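Local structure of AopB (Aeromonas hydrophila, 3WXX) at residues A144-V155 against E187-T198. The protein is a translocator of the type III secretion system that probably inserts into the host membrane as part of the translocon and is held in complex with its chaperone AcrH. Sequence-based numbering, arbitrary orientation.
Sequences AVGAMMIVGGAV and EILVAIVSIAVT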
loop_
_atom_site.group_PDB
_atom_site.type_symbol
_atom_site.label_atom_id
_atom_site.label_comp_id
_atom_site.label_asym_id
_atom_site.label_seq_id
_atom_site.Cartn_x
_atom_site.Cartn_y
_atom_site.Cartn_z
ATOM N N ALA B 144 -6.982 5.336 -0.798
ATOM C CA ALA B 144 -7.802 4.206 -0.399
ATOM C C ALA B 144 -7.770 3.074 -1.419
ATOM O O ALA B 144 -7.281 2.003 -1.135
ATOM C CB ALA B 144 -9.232 4.644 -0.197
ATOM N N VAL B 145 -8.223 3.329 -2.632
ATOM C CA VAL B 145 -8.238 2.259 -3.605
ATOM C C VAL B 145 -6.819 1.743 -3.866
ATOM O O VAL B 145 -6.629 0.549 -4.168
ATOM C CB VAL B 145 -8.924 2.679 -4.928
ATOM C CG1 VAL B 145 -8.092 3.723 -5.659
ATOM C CG2 VAL B 145 -9.193 1.474 -5.818
ATOM N N GLY B 146 -5.830 2.642 -3.802
ATOM C CA GLY B 146 -4.431 2.244 -4.056
ATOM C C GLY B 146 -3.950 1.281 -3.017
ATOM O O GLY B 146 -3.333 0.256 -3.317
ATOM N N ALA B 147 -4.264 1.567 -1.778
ATOM C CA ALA B 147 -3.850 0.671 -0.724
ATOM C C ALA B 147 -4.576 -0.669 -0.844
ATOM O O ALA B 147 -3.984 -1.711 -0.595
ATOM C CB ALA B 147 -4.100 1.295 0.634
HETATM N N MSE B 148 -5.853 -0.622 -1.209
HETATM C CA MSE B 148 -6.618 -1.824 -1.474
HETATM C C MSE B 148 -5.949 -2.685 -2.501
HETATM O O MSE B 148 -5.719 -3.853 -2.261
HETATM C CB MSE B 148 -8.007 -1.515 -2.018
HETATM C CG MSE B 148 -8.918 -0.802 -1.008
HETATM SE SE MSE B 148 -9.666 -2.107 0.198
HETATM C CE MSE B 148 -11.123 -0.893 0.636
HETATM N N MSE B 149 -5.582 -2.135 -3.638
HETATM C CA MSE B 149 -4.888 -2.946 -4.588
HETATM C C MSE B 149 -3.632 -3.613 -4.051
HETATM O O MSE B 149 -3.334 -4.787 -4.382
HETATM C CB MSE B 149 -4.449 -2.063 -5.706
HETATM C CG MSE B 149 -5.671 -1.654 -6.475
HETATM SE SE MSE B 149 -5.070 -0.314 -7.758
HETATM C CE MSE B 149 -3.516 -1.321 -8.441
ATOM N N ILE B 150 -2.857 -2.859 -3.253
ATOM C CA ILE B 150 -1.577 -3.351 -2.784
ATOM C C ILE B 150 -1.749 -4.365 -1.679
ATOM O O ILE B 150 -1.063 -5.381 -1.660
ATOM C CB ILE B 150 -0.706 -2.202 -2.329
ATOM C CG1 ILE B 150 -0.175 -1.476 -3.572
ATOM C CG2 ILE B 150 0.426 -2.708 -1.448
ATOM C CD1 ILE B 150 0.598 -0.223 -3.242
ATOM N N VAL B 151 -2.695 -4.118 -0.780
ATOM C CA VAL B 151 -3.025 -5.132 0.213
ATOM C C VAL B 151 -3.383 -6.498 -0.396
ATOM O O VAL B 151 -2.998 -7.518 0.170
ATOM C CB VAL B 151 -4.123 -4.661 1.177
ATOM C CG1 VAL B 151 -4.779 -5.829 1.871
ATOM C CG2 VAL B 151 -3.503 -3.775 2.224
ATOM N N GLY B 152 -4.088 -6.543 -1.530
ATOM C CA GLY B 152 -4.314 -7.823 -2.219
ATOM C C GLY B 152 -5.641 -8.488 -1.899
ATOM O O GLY B 152 -6.418 -8.814 -2.801
ATOM N N GLY B 153 -5.926 -8.680 -0.616
ATOM C CA GLY B 153 -7.267 -9.092 -0.171
ATOM C C GLY B 153 -7.841 -10.338 -0.848
ATOM O O GLY B 153 -7.561 -11.474 -0.432
ATOM N N ALA B 154 -8.674 -10.126 -1.868
ATOM C CA ALA B 154 -9.409 -11.224 -2.508
ATOM C C ALA B 154 -8.479 -12.134 -3.325
ATOM O O ALA B 154 -8.147 -13.243 -2.896
ATOM C CB ALA B 154 -10.550 -10.677 -3.364
ATOM N N VAL B 155 -8.016 -11.646 -4.472
ATOM C CA VAL B 155 -7.153 -12.434 -5.345
ATOM C C VAL B 155 -5.656 -12.352 -5.001
ATOM O O VAL B 155 -4.807 -12.769 -5.777
ATOM C CB VAL B 155 -7.389 -12.036 -6.808
ATOM C CG1 VAL B 155 -6.850 -10.646 -7.123
ATOM C CG2 VAL B 155 -6.811 -13.068 -7.759
ATOM N N GLU B 187 -7.326 -7.143 -9.700
ATOM C CA GLU B 187 -7.166 -6.490 -8.391
ATOM C C GLU B 187 -7.824 -5.113 -8.352
ATOM O O GLU B 187 -8.577 -4.789 -7.415
ATOM C CB GLU B 187 -5.683 -6.366 -8.035
ATOM C CG GLU B 187 -5.445 -6.071 -6.567
ATOM C CD GLU B 187 -6.344 -6.879 -5.622
ATOM O OE1 GLU B 187 -6.215 -8.133 -5.581
ATOM O OE2 GLU B 187 -7.185 -6.251 -4.919
ATOM N N ILE B 188 -7.584 -4.327 -9.400
ATOM C CA ILE B 188 -8.204 -3.021 -9.477
ATOM C C ILE B 188 -9.678 -3.214 -9.296
ATOM O O ILE B 188 -10.273 -2.667 -8.389
ATOM C CB ILE B 188 -7.975 -2.326 -10.809
ATOM C CG1 ILE B 188 -6.495 -2.016 -11.027
ATOM C CG2 ILE B 188 -8.825 -1.052 -10.879
ATOM C CD1 ILE B 188 -6.238 -1.297 -12.352
ATOM N N LEU B 189 -10.258 -4.024 -10.172
ATOM C CA LEU B 189 -11.683 -4.246 -10.179
ATOM C C LEU B 189 -12.178 -4.714 -8.841
ATOM O O LEU B 189 -13.174 -4.195 -8.347
ATOM C CB LEU B 189 -12.029 -5.246 -11.251
ATOM C CG LEU B 189 -13.469 -5.755 -11.337
ATOM C CD1 LEU B 189 -14.506 -4.642 -11.316
ATOM C CD2 LEU B 189 -13.566 -6.578 -12.615
ATOM N N VAL B 190 -11.481 -5.656 -8.211
ATOM C CA VAL B 190 -11.956 -6.136 -6.885
ATOM C C VAL B 190 -11.928 -4.955 -5.876
ATOM O O VAL B 190 -12.910 -4.724 -5.141
ATOM C CB VAL B 190 -11.252 -7.437 -6.347
ATOM C CG1 VAL B 190 -10.638 -8.283 -7.458
ATOM C CG2 VAL B 190 -10.182 -7.106 -5.318
ATOM N N ALA B 191 -10.820 -4.195 -5.884
ATOM C CA ALA B 191 -10.671 -3.017 -5.005
ATOM C C ALA B 191 -11.826 -2.026 -5.145
ATOM O O ALA B 191 -12.359 -1.545 -4.139
ATOM C CB ALA B 191 -9.337 -2.312 -5.258
ATOM N N ILE B 192 -12.200 -1.715 -6.396
ATOM C CA ILE B 192 -13.357 -0.832 -6.655
ATOM C C ILE B 192 -14.626 -1.341 -5.996
ATOM O O ILE B 192 -15.378 -0.571 -5.385
ATOM C CB ILE B 192 -13.648 -0.635 -8.151
ATOM C CG1 ILE B 192 -12.673 0.377 -8.732
ATOM C CG2 ILE B 192 -15.009 -0.024 -8.342
ATOM C CD1 ILE B 192 -11.433 -0.247 -9.284
ATOM N N VAL B 193 -14.864 -2.639 -6.133
ATOM C CA VAL B 193 -16.047 -3.215 -5.539
ATOM C C VAL B 193 -15.919 -3.049 -4.034
ATOM O O VAL B 193 -16.823 -2.521 -3.374
ATOM C CB VAL B 193 -16.212 -4.697 -5.930
ATOM C CG1 VAL B 193 -17.381 -5.315 -5.189
ATOM C CG2 VAL B 193 -16.415 -4.838 -7.432
ATOM N N SER B 194 -14.789 -3.507 -3.497
ATOM C CA SER B 194 -14.540 -3.413 -2.053
ATOM C C SER B 194 -14.793 -1.990 -1.570
ATOM O O SER B 194 -15.368 -1.818 -0.500
ATOM C CB SER B 194 -13.113 -3.847 -1.706
ATOM O OG SER B 194 -12.592 -4.741 -2.691
ATOM N N ILE B 195 -14.348 -0.968 -2.328
ATOM C CA ILE B 195 -14.600 0.430 -1.917
ATOM C C ILE B 195 -16.096 0.667 -1.905
ATOM O O ILE B 195 -16.636 1.179 -0.928
ATOM C CB ILE B 195 -13.944 1.499 -2.829
ATOM C CG1 ILE B 195 -12.408 1.452 -2.813
ATOM C CG2 ILE B 195 -14.360 2.897 -2.404
ATOM C CD1 ILE B 195 -11.770 1.868 -1.506
ATOM N N ALA B 196 -16.761 0.240 -2.981
ATOM C CA ALA B 196 -18.201 0.414 -3.116
ATOM C C ALA B 196 -18.880 -0.111 -1.884
ATOM O O ALA B 196 -19.656 0.594 -1.247
ATOM C CB ALA B 196 -18.724 -0.306 -4.334
ATOM N N VAL B 197 -18.530 -1.340 -1.518
ATOM C CA VAL B 197 -19.067 -1.983 -0.305
ATOM C C VAL B 197 -18.767 -1.192 0.972
ATOM O O VAL B 197 -19.675 -0.854 1.709
ATOM C CB VAL B 197 -18.504 -3.415 -0.139
ATOM C CG1 VAL B 197 -18.733 -3.935 1.275
ATOM C CG2 VAL B 197 -19.116 -4.351 -1.184
ATOM N N THR B 198 -17.487 -0.927 1.223
ATOM C CA THR B 198 -17.043 -0.350 2.491
ATOM C C THR B 198 -17.469 1.115 2.672
ATOM O O THR B 198 -17.725 1.545 3.778
ATOM C CB THR B 198 -15.491 -0.375 2.627
ATOM O OG1 THR B 198 -14.928 -1.641 2.222
ATOM C CG2 THR B 198 -15.090 -0.058 4.050
#
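Met148, built as selenomethionine, lays its side chain over the 187-198 helix and fills the hole between Ala191, Ser194, Ile195 and Thr198, a knob-into-hole fit. Its chain bends at chi2 (-81°), which carries Met148 CE along the partner helix to Ile195 CD1, 3.6 Å away, and on to Thr198. An unbranched, flexible chain suits this job, because it can follow the groove. At the base of the knob Met148 CB meets Ala191 CB at 3.6 Å; the small alanine lets the segment axes approach to 8.7 Å. Val145 sets CG2 against Ala191 CB at 3.8 Å, one turn earlier on its helix. Met149, also selenomethionine, leaves on the other flank: its CG touches Ala191, and its side chain lies alongside that of Ile188, pointing the same way, Met149 SE to Ile188 CG1 4.0 Å. The polar groups of Ser194 and Thr198 are turned back onto their own helix, Thr198 OG1 donating to Ser194 O at 2.8 Å, so they can line an apolar surface. Glu187 reaches the C-terminal end of helix 126-151. Set anti to the backbone N (chi1 -164°), Glu187 CG rests on the backbone of Met149, 3.3 Å from Met149 O, while the carboxylate lies beside the carbonyl of Gly152 without a hydrogen bond to it. Gly152 takes positive phi where the helix ends, suiting glycine because a side chain would collide with the preceding carbonyl, and the chain then turns back so that Ala154 CB rests on Val190 CG2. Helix 201-217 adds Ala207 against Val145, and AcrH packs on Ala147 and Thr198. The axes of the two helical segments cross at 126° within two predicted transmembrane regions, an apolar helix-helix interface of the SseC-like translocator family, here folded in complex with its chaperone.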